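Side-chain contacts in 14-3-3 protein (Cryptosporidium parvum, PDB 3EFZ), which probably binds phosphoserine-containing partner proteins, as 14-3-3 proteins do in cell signalling: residues D108-R111 with D112-S116; M217-A220 with N221-I224. One frame throughout, in Å; residues are numbered along the deposited sequence.

In the fold
Both contacts are local, each within one continuous helix of an all-helical 14-3-3 fold, contact 1 on helix 100-131 and contact 2 on helix 213-228. They lie on opposite sides of the chain's centre, 35 Å apart between contact centres and about 23 Å between nearest atoms, and do not touch. Their common reference is the predicted phosphoserine site: the side chain of E114 in contact 1 is about 7 Å from that of R79 and about 12 Å from that of R153, while the F219 side chain of contact 2 is about 11 Å from that of R153. Contact 1 also meets the second subunit; contact 2 touches no other chain of the assembly.

Contact 1. Residues D108-R111 with D112-S116; sequences DIKR and DFEES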
ATOM      1  N   ASP B 108     -11.446 -11.358  12.072  1.00 38.08           N
ATOM      2  CA  ASP B 108     -12.321 -10.742  11.059  1.00 37.93           C
ATOM      3  C   ASP B 108     -11.531  -9.931  10.017  1.00 37.59           C
ATOM      4  O   ASP B 108     -11.818 -10.005   8.818  1.00 36.58           O
ATOM      5  CB  ASP B 108     -13.371  -9.847  11.721  1.00 37.77           C
ATOM      6  CG  ASP B 108     -14.438 -10.625  12.451  1.00 39.26           C
ATOM      7  OD1 ASP B 108     -14.378 -11.879  12.510  1.00 40.35           O
ATOM      8  OD2 ASP B 108     -15.349  -9.958  12.981  1.00 40.24           O
ATOM      9  N   ILE B 109     -10.558  -9.156  10.498  1.00 37.69           N
ATOM     10  CA  ILE B 109      -9.638  -8.388   9.634  1.00 37.59           C
ATOM     11  C   ILE B 109      -8.806  -9.298   8.732  1.00 38.11           C
ATOM     12  O   ILE B 109      -8.608  -9.000   7.544  1.00 38.47           O
ATOM     13  CB  ILE B 109      -8.713  -7.447  10.474  1.00 37.44           C
ATOM     14  CG1 ILE B 109      -9.538  -6.320  11.093  1.00 35.40           C
ATOM     15  CG2 ILE B 109      -7.529  -6.912   9.638  1.00 37.41           C
ATOM     16  CD1 ILE B 109      -8.910  -5.654  12.281  1.00 36.03           C
ATOM     17  N   LYS B 110      -8.322 -10.408   9.296  1.00 38.45           N
ATOM     18  CA  LYS B 110      -7.525 -11.393   8.558  1.00 38.35           C
ATOM     19  C   LYS B 110      -8.311 -12.017   7.396  1.00 38.19           C
ATOM     20  O   LYS B 110      -7.801 -12.126   6.287  1.00 38.07           O
ATOM     21  CB  LYS B 110      -7.028 -12.503   9.505  1.00 38.55           C
ATOM     22  CG  LYS B 110      -6.072 -13.494   8.822  1.00 38.76           C
ATOM     23  CD  LYS B 110      -5.910 -14.815   9.570  1.00 38.42           C
ATOM     24  CE  LYS B 110      -4.765 -15.599   8.951  1.00 38.88           C
ATOM     25  NZ  LYS B 110      -4.461 -16.858   9.666  1.00 42.24           N
ATOM     26  N   ARG B 111      -9.544 -12.441   7.684  1.00 38.29           N
ATOM     27  CA  ARG B 111     -10.490 -13.013   6.721  1.00 38.35           C
ATOM     28  C   ARG B 111     -10.796 -12.033   5.589  1.00 38.25           C
ATOM     29  O   ARG B 111     -10.711 -12.385   4.407  1.00 38.27           O
ATOM     30  CB  ARG B 111     -11.777 -13.365   7.470  1.00 38.64           C
ATOM     31  CG  ARG B 111     -12.715 -14.321   6.796  1.00 39.97           C
ATOM     32  CD  ARG B 111     -13.830 -14.672   7.769  1.00 43.51           C
ATOM     33  NE  ARG B 111     -13.396 -15.666   8.762  1.00 46.59           N
ATOM     34  CZ  ARG B 111     -13.197 -15.446  10.067  1.00 46.23           C
ATOM     35  NH1 ARG B 111     -13.414 -14.247  10.612  1.00 43.73           N
ATOM     36  NH2 ARG B 111     -12.784 -16.456  10.831  1.00 46.11           N
ATOM     37  N   ASP B 112     -11.144 -10.804   5.962  1.00 37.88           N
ATOM     38  CA  ASP B 112     -11.390  -9.726   5.017  1.00 37.75           C
ATOM     39  C   ASP B 112     -10.163  -9.395   4.162  1.00 36.87           C
ATOM     40  O   ASP B 112     -10.281  -9.181   2.975  1.00 37.16           O
ATOM     41  CB  ASP B 112     -11.788  -8.455   5.772  1.00 37.99           C
ATOM     42  CG  ASP B 112     -13.170  -8.535   6.378  1.00 40.48           C
ATOM     43  OD1 ASP B 112     -13.904  -9.525   6.126  1.00 40.33           O
ATOM     44  OD2 ASP B 112     -13.522  -7.581   7.106  1.00 40.98           O
ATOM     45  N   PHE B 113      -8.999  -9.335   4.788  1.00 36.18           N
ATOM     46  CA  PHE B 113      -7.770  -8.918   4.108  1.00 35.70           C
ATOM     47  C   PHE B 113      -7.339 -10.007   3.140  1.00 35.21           C
ATOM     48  O   PHE B 113      -6.882  -9.729   2.039  1.00 35.53           O
ATOM     49  CB  PHE B 113      -6.680  -8.600   5.140  1.00 35.28           C
ATOM     50  CG  PHE B 113      -6.666  -7.160   5.616  1.00 35.04           C
ATOM     51  CD1 PHE B 113      -7.852  -6.482   5.931  1.00 34.63           C
ATOM     52  CD2 PHE B 113      -5.453  -6.485   5.761  1.00 35.87           C
ATOM     53  CE1 PHE B 113      -7.826  -5.152   6.349  1.00 33.53           C
ATOM     54  CE2 PHE B 113      -5.398  -5.156   6.200  1.00 35.12           C
ATOM     55  CZ  PHE B 113      -6.590  -4.483   6.506  1.00 36.33           C
ATOM     56  N   GLU B 114      -7.505 -11.258   3.554  1.00 34.73           N
ATOM     57  CA  GLU B 114      -7.229 -12.402   2.706  1.00 33.99           C
ATOM     58  C   GLU B 114      -8.226 -12.545   1.548  1.00 34.48           C
ATOM     59  O   GLU B 114      -7.808 -12.890   0.451  1.00 34.36           O
ATOM     60  CB  GLU B 114      -7.075 -13.713   3.528  1.00 33.77           C
ATOM     61  CG  GLU B 114      -5.894 -13.650   4.517  1.00 32.42           C
ATOM     62  CD  GLU B 114      -5.361 -14.990   4.974  1.00 34.00           C
ATOM     63  OE1 GLU B 114      -6.148 -15.882   5.344  1.00 32.08           O
ATOM     64  OE2 GLU B 114      -4.119 -15.151   4.980  1.00 39.38           O
ATOM     65  N   GLU B 115      -9.527 -12.281   1.780  1.00 35.57           N
ATOM     66  CA  GLU B 115     -10.533 -12.220   0.702  1.00 36.28           C
ATOM     67  C   GLU B 115     -10.036 -11.217  -0.358  1.00 36.22           C
ATOM     68  O   GLU B 115     -10.006 -11.528  -1.529  1.00 36.95           O
ATOM     69  CB  GLU B 115     -11.949 -11.855   1.230  1.00 36.30           C
ATOM     70  CG  GLU B 115     -12.762 -13.061   1.819  1.00 38.20           C
ATOM     71  CD  GLU B 115     -14.022 -12.707   2.680  1.00 39.39           C
ATOM     72  OE1 GLU B 115     -14.736 -13.665   3.103  1.00 41.73           O
ATOM     73  OE2 GLU B 115     -14.310 -11.503   2.942  1.00 43.19           O
ATOM     74  N   SER B 116      -9.595 -10.040   0.087  1.00 35.78           N
ATOM     75  CA  SER B 116      -9.035  -8.988  -0.768  1.00 35.02           C
ATOM     76  C   SER B 116      -7.794  -9.400  -1.570  1.00 34.91           C
ATOM     77  O   SER B 116      -7.731  -9.143  -2.769  1.00 35.09           O
ATOM     78  CB  SER B 116      -8.739  -7.734   0.069  1.00 35.20           C
ATOM     79  OG  SER B 116      -9.948  -7.043   0.313  1.00 34.78           O
TER
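I109 and F113, one helical turn apart, point the same way and make the apolar part of this contact. The I109 methyl CG2 sits over one face of the F113 ring, 3.9 Å from its centroid and 17° off the normal, which meets the geometry of a CH-pi contact. Because I109 carries CG2 anti to its backbone N, this branch rather than CD1 meets the ring; it is 3.7 Å from both F113 CD1 and F113 CE1.

The charged side chains form a second group. K110 and E114 run side by side, yet their charged ends stay apart, with K110 NZ 4.7 Å from E114 OE1; what touches is the methylene K110 CE, 3.9 Å from E114 OE1. K110 NZ has a long, weak ion pair with E89. The ion pair that does close lies within one turn: R111 bends at chi3 (-78°) and brings NH1 to D108 OD1 at 3.2 Å, with the carboxylate oxygen in the guanidinium plane. That same oxygen is hydrogen-bonded to Q104, so two partners hold it.

Backbone bonds of the i to i+4 pattern underlie both groups, from D112 N to D108 O (3.0 Å) through E115 N to R111 O (2.9 Å).

Within the subunit, F113 packs on I78 and S81 of helix 63-81, and K110 on I85 and K86 of helix 83-87. Across the dimer interface, F113 meets F113 of the second subunit with ring planes at about 45°, while I109 packs on I85 of that subunit.

Contact 2. Residues M217-A220 with N221-I224; sequences MKFA and NRAI
F219 and R222, three residues apart on helix 213-228, bring a ring and a guanidinium group together with their planes 89° apart, almost perpendicular. The touching atom of the arginine is NH2, which comes to the edge of the ring near its plane, 3.3 Å from F219 CD2 and 3.8 Å from F219 CE2. Two torsions of R222 take it there: the chain bends at chi2 (-149°) and again at chi3 (-83°), folding the guanidinium back toward the preceding turn. R222 also touches a crystal neighbour, so its pose may partly reflect the lattice.

Away from this pair, I224 is turned against the backbone. Its CG1 comes unusually close to A220 O, at 3.0 Å, so the packing there is tight; the same oxygen accepts the hydrogen bond from I224 N, also at 3.0 Å. N221 likewise lays CB 3.3 Å from M217 O, which its own N-H grips at 2.8 Å.

From helix 193-207, K206 makes a cation-pi contact with F219 and Y202 stacks edge-to-face with it. R222 instead brings NH2 to the C-H rim of the ring, itself slightly electropositive, so this contact is probably packing with little electrostatic attraction.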
ATOM      1  N   MET B 217      17.568 -24.604  -0.889  1.00 35.66           N
ATOM      2  CA  MET B 217      18.917 -24.100  -0.689  1.00 36.19           C
ATOM      3  C   MET B 217      19.911 -24.572  -1.739  1.00 35.63           C
ATOM      4  O   MET B 217      20.767 -23.792  -2.158  1.00 35.78           O
ATOM      5  CB  MET B 217      19.401 -24.351   0.733  1.00 36.77           C
ATOM      6  CG  MET B 217      19.315 -23.102   1.625  1.00 39.88           C
ATOM      7  SD  MET B 217      17.699 -22.295   1.836  1.00 44.97           S
ATOM      8  CE  MET B 217      17.682 -20.977   0.618  1.00 44.02           C
ATOM      9  N   LYS B 218      19.778 -25.818  -2.189  1.00 34.97           N
ATOM     10  CA  LYS B 218      20.546 -26.301  -3.342  1.00 34.69           C
ATOM     11  C   LYS B 218      20.244 -25.473  -4.598  1.00 35.05           C
ATOM     12  O   LYS B 218      21.150 -25.133  -5.368  1.00 35.52           O
ATOM     13  CB  LYS B 218      20.248 -27.777  -3.608  1.00 34.67           C
ATOM     14  CG  LYS B 218      20.973 -28.730  -2.689  1.00 33.16           C
ATOM     15  CD  LYS B 218      20.557 -30.163  -2.962  1.00 33.09           C
ATOM     16  CE  LYS B 218      21.175 -31.114  -1.941  1.00 33.99           C
ATOM     17  NZ  LYS B 218      20.512 -32.445  -1.982  1.00 34.13           N
ATOM     18  N   PHE B 219      18.967 -25.152  -4.792  1.00 34.51           N
ATOM     19  CA  PHE B 219      18.517 -24.343  -5.927  1.00 34.53           C
ATOM     20  C   PHE B 219      19.173 -22.960  -5.883  1.00 34.60           C
ATOM     21  O   PHE B 219      19.693 -22.479  -6.897  1.00 34.25           O
ATOM     22  CB  PHE B 219      16.978 -24.246  -5.941  1.00 33.98           C
ATOM     23  CG  PHE B 219      16.411 -23.605  -7.184  1.00 34.31           C
ATOM     24  CD1 PHE B 219      15.931 -22.294  -7.146  1.00 34.97           C
ATOM     25  CD2 PHE B 219      16.365 -24.303  -8.395  1.00 34.23           C
ATOM     26  CE1 PHE B 219      15.397 -21.673  -8.300  1.00 34.28           C
ATOM     27  CE2 PHE B 219      15.841 -23.695  -9.562  1.00 35.51           C
ATOM     28  CZ  PHE B 219      15.355 -22.372  -9.507  1.00 34.04           C
ATOM     29  N   ALA B 220      19.157 -22.353  -4.697  1.00 34.87           N
ATOM     30  CA  ALA B 220      19.789 -21.056  -4.447  1.00 35.48           C
ATOM     31  C   ALA B 220      21.309 -21.100  -4.599  1.00 35.76           C
ATOM     32  O   ALA B 220      21.878 -20.215  -5.235  1.00 36.21           O
ATOM     33  CB  ALA B 220      19.407 -20.524  -3.064  1.00 35.39           C
ATOM     34  N   ASN B 221      21.951 -22.118  -4.011  1.00 35.70           N
ATOM     35  CA  ASN B 221      23.384 -22.358  -4.157  1.00 35.98           C
ATOM     36  C   ASN B 221      23.794 -22.441  -5.623  1.00 36.00           C
ATOM     37  O   ASN B 221      24.733 -21.773  -6.049  1.00 36.47           O
ATOM     38  CB  ASN B 221      23.799 -23.661  -3.447  1.00 36.36           C
ATOM     39  CG  ASN B 221      24.319 -23.436  -2.028  1.00 36.85           C
ATOM     40  OD1 ASN B 221      24.585 -22.304  -1.619  1.00 38.42           O
ATOM     41  ND2 ASN B 221      24.479 -24.530  -1.275  1.00 36.66           N
ATOM     42  N   ARG B 222      23.088 -23.278  -6.375  1.00 35.63           N
ATOM     43  CA  ARG B 222      23.300 -23.447  -7.812  1.00 35.67           C
ATOM     44  C   ARG B 222      23.365 -22.133  -8.586  1.00 35.61           C
ATOM     45  O   ARG B 222      24.244 -21.948  -9.429  1.00 35.03           O
ATOM     46  CB  ARG B 222      22.151 -24.256  -8.396  1.00 36.19           C
ATOM     47  CG  ARG B 222      22.497 -25.630  -8.768  1.00 35.79           C
ATOM     48  CD  ARG B 222      21.642 -25.997  -9.934  1.00 37.19           C
ATOM     49  NE  ARG B 222      20.315 -26.455  -9.557  1.00 36.82           N
ATOM     50  CZ  ARG B 222      19.228 -26.256 -10.292  1.00 39.42           C
ATOM     51  NH1 ARG B 222      19.295 -25.567 -11.433  1.00 39.17           N
ATOM     52  NH2 ARG B 222      18.066 -26.725  -9.875  1.00 41.69           N
ATOM     53  N   ALA B 223      22.400 -21.253  -8.305  1.00 35.34           N
ATOM     54  CA  ALA B 223      22.273 -19.951  -8.954  1.00 35.57           C
ATOM     55  C   ALA B 223      23.322 -18.944  -8.485  1.00 35.58           C
ATOM     56  O   ALA B 223      23.692 -18.033  -9.231  1.00 35.75           O
ATOM     57  CB  ALA B 223      20.871 -19.391  -8.736  1.00 34.91           C
ATOM     58  N   ILE B 224      23.778 -19.090  -7.246  1.00 35.91           N
ATOM     59  CA  ILE B 224      24.872 -18.265  -6.717  1.00 36.11           C
ATOM     60  C   ILE B 224      26.170 -18.575  -7.483  1.00 36.45           C
ATOM     61  O   ILE B 224      26.899 -17.662  -7.910  1.00 36.45           O
ATOM     62  CB  ILE B 224      25.090 -18.487  -5.191  1.00 36.07           C
ATOM     63  CG1 ILE B 224      23.836 -18.110  -4.398  1.00 35.11           C
ATOM     64  CG2 ILE B 224      26.275 -17.668  -4.681  1.00 35.67           C
ATOM     65  CD1 ILE B 224      23.876 -18.569  -2.966  1.00 32.94           C
TER